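Local atomic coordinates of uncharacterized protein (Bacteroides ovatus, PDB entry 4ID2), a protein that is of unknown function, belongs to the DUF4738 family and adopts a largely beta, barrel-like fold. Residues A[77-80]-A[81-84]. Numbering follows the deposited sequence.
Sequences LTRG and NETV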
ATOM      1  N   LEU A  77     -16.634  20.817 -13.646  1.00 37.46           N
ATOM      2  CA  LEU A  77     -17.785  19.984 -13.297  1.00 36.85           C
ATOM      3  C   LEU A  77     -19.067  20.793 -13.438  1.00 40.98           C
ATOM      4  O   LEU A  77     -19.170  21.852 -12.829  1.00 39.77           O
ATOM      5  CB  LEU A  77     -17.631  19.478 -11.850  1.00 36.22           C
ATOM      6  CG  LEU A  77     -18.741  18.569 -11.319  1.00 41.22           C
ATOM      7  CD1 LEU A  77     -18.872  17.316 -12.169  1.00 40.41           C
ATOM      8  CD2 LEU A  77     -18.495  18.216  -9.863  1.00 42.45           C
ATOM      9  N   THR A  78     -20.049  20.294 -14.212  1.00 39.24           N
ATOM     10  CA  THR A  78     -21.320  20.999 -14.407  1.00 41.31           C
ATOM     11  C   THR A  78     -22.501  20.077 -14.152  1.00 46.02           C
ATOM     12  O   THR A  78     -22.371  18.867 -14.264  1.00 45.04           O
ATOM     13  CB  THR A  78     -21.410  21.598 -15.819  1.00 49.78           C
ATOM     14  OG1 THR A  78     -21.412  20.548 -16.775  1.00 53.17           O
ATOM     15  CG2 THR A  78     -20.271  22.543 -16.129  1.00 47.00           C
ATOM     16  N   ARG A  79     -23.650  20.663 -13.792  1.00 43.90           N
ATOM     17  CA  ARG A  79     -24.912  19.957 -13.573  1.00 44.94           C
ATOM     18  C   ARG A  79     -25.960  20.776 -14.305  1.00 52.93           C
ATOM     19  O   ARG A  79     -26.436  21.780 -13.770  1.00 54.78           O
ATOM     20  CB  ARG A  79     -25.205  19.807 -12.067  1.00 44.58           C
ATOM     21  CG  ARG A  79     -26.510  19.071 -11.764  1.00 52.45           C
ATOM     22  CD  ARG A  79     -26.880  19.048 -10.291  1.00 57.54           C
ATOM     23  NE  ARG A  79     -26.926  20.392  -9.700  1.00 64.16           N
ATOM     24  CZ  ARG A  79     -26.074  20.899  -8.805  1.00 74.40           C
ATOM     25  NH1 ARG A  79     -25.064  20.169  -8.340  1.00 57.33           N
ATOM     26  NH2 ARG A  79     -26.231  22.137  -8.360  1.00 64.03           N
ATOM     27  N   GLY A  80     -26.223  20.416 -15.559  1.00 50.24           N
ATOM     28  CA  GLY A  80     -27.121  21.173 -16.417  1.00 52.69           C
ATOM     29  C   GLY A  80     -26.454  22.479 -16.812  1.00 57.16           C
ATOM     30  O   GLY A  80     -25.277  22.482 -17.179  1.00 55.86           O
ATOM     31  N   ASN A  81     -27.162  23.600 -16.673  1.00 56.23           N
ATOM     32  CA  ASN A  81     -26.599  24.920 -16.973  1.00 56.89           C
ATOM     33  C   ASN A  81     -25.645  25.417 -15.867  1.00 59.86           C
ATOM     34  O   ASN A  81     -24.871  26.341 -16.122  1.00 59.65           O
ATOM     35  CB  ASN A  81     -27.711  25.952 -17.157  1.00 59.83           C
ATOM     36  CG  ASN A  81     -28.624  25.684 -18.331  1.00 77.24           C
ATOM     37  OD1 ASN A  81     -28.197  25.194 -19.385  1.00 68.56           O
ATOM     38  ND2 ASN A  81     -29.897  26.039 -18.200  1.00 69.35           N
ATOM     39  N   GLU A  82     -25.711  24.837 -14.646  1.00 54.96           N
ATOM     40  CA  GLU A  82     -24.894  25.283 -13.517  1.00 53.29           C
ATOM     41  C   GLU A  82     -23.508  24.686 -13.519  1.00 53.04           C
ATOM     42  O   GLU A  82     -23.347  23.517 -13.849  1.00 51.25           O
ATOM     43  CB  GLU A  82     -25.568  24.914 -12.184  1.00 55.30           C
ATOM     44  CG  GLU A  82     -26.921  25.570 -11.970  1.00 71.86           C
ATOM     45  CD  GLU A  82     -27.624  25.155 -10.691  1.00100.25           C
ATOM     46  OE1 GLU A  82     -27.529  23.967 -10.307  1.00 98.17           O
ATOM     47  OE2 GLU A  82     -28.290  26.020 -10.082  1.00100.12           O
ATOM     48  N   THR A  83     -22.516  25.465 -13.069  1.00 48.72           N
ATOM     49  CA  THR A  83     -21.142  24.995 -12.917  1.00 45.99           C
ATOM     50  C   THR A  83     -20.937  24.750 -11.420  1.00 49.02           C
ATOM     51  O   THR A  83     -20.967  25.692 -10.629  1.00 48.53           O
ATOM     52  CB  THR A  83     -20.152  25.987 -13.536  1.00 49.53           C
ATOM     53  OG1 THR A  83     -20.247  25.916 -14.960  1.00 49.61           O
ATOM     54  CG2 THR A  83     -18.713  25.753 -13.073  1.00 45.47           C
ATOM     55  N   VAL A  84     -20.766  23.483 -11.034  1.00 44.82           N
ATOM     56  CA  VAL A  84     -20.577  23.089  -9.636  1.00 44.48           C
ATOM     57  C   VAL A  84     -19.153  23.450  -9.204  1.00 47.60           C
ATOM     58  O   VAL A  84     -18.961  23.974  -8.106  1.00 47.34           O
ATOM     59  CB  VAL A  84     -20.890  21.582  -9.445  1.00 47.47           C
ATOM     60  CG1 VAL A  84     -20.537  21.108  -8.034  1.00 46.82           C
ATOM     61  CG2 VAL A  84     -22.356  21.303  -9.769  1.00 48.83           C
TER
HETATM   62  O   HOH W   1     -30.021  21.765  -9.862  1.00 64.64           O
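R79 leaves its strand with CG anti to the backbone N (chi1 -180°) and then bends at chi3 (54°), while E82 holds CG beside its own backbone N and runs extended beyond it, and the two side chains come to lie side by side on one face of a tight beta hairpin. The hairpin joins strand 67-79 to strand 82-89 through a type II' turn from R79 to E82, with G80 and N81 at its corners. The positive phi of G80 favours glycine, as fits the first corner of such a turn. R79 and E82 form the hydrogen-bonded antiparallel pair that closes the turn: R79 N bonds to E82 O at 2.9 Å, and the return bond from E82 N to R79 O is longer, 3.3 Å.

Over this frame the side chains add a salt bridge, R79 NH2 to E82 OE1 at 3.0 Å. OE1 lies near the guanidinium edge and is met on its syn side, though the approach is tilted out of both planes, which stand nearly perpendicular, 81° apart. A water bonds weakly to both R79 NE and E82 OE1. The other end of the guanidinium is tied into the fold, NH1 bonding to A144 O and Y45 OH. A leucine in place of R79 would probably leave the E82 carboxylate without its charged mate and sever this link to A144 and Y45.

Past the non-hydrogen-bonded pair T78 and T83, V84 N bonds to L77 O. V84 CG1 packs alongside L77 CD2 (4.0 Å), and its other methyl, CG2, approaches the guanidinium obliquely, 3.3 Å from R79 NH1.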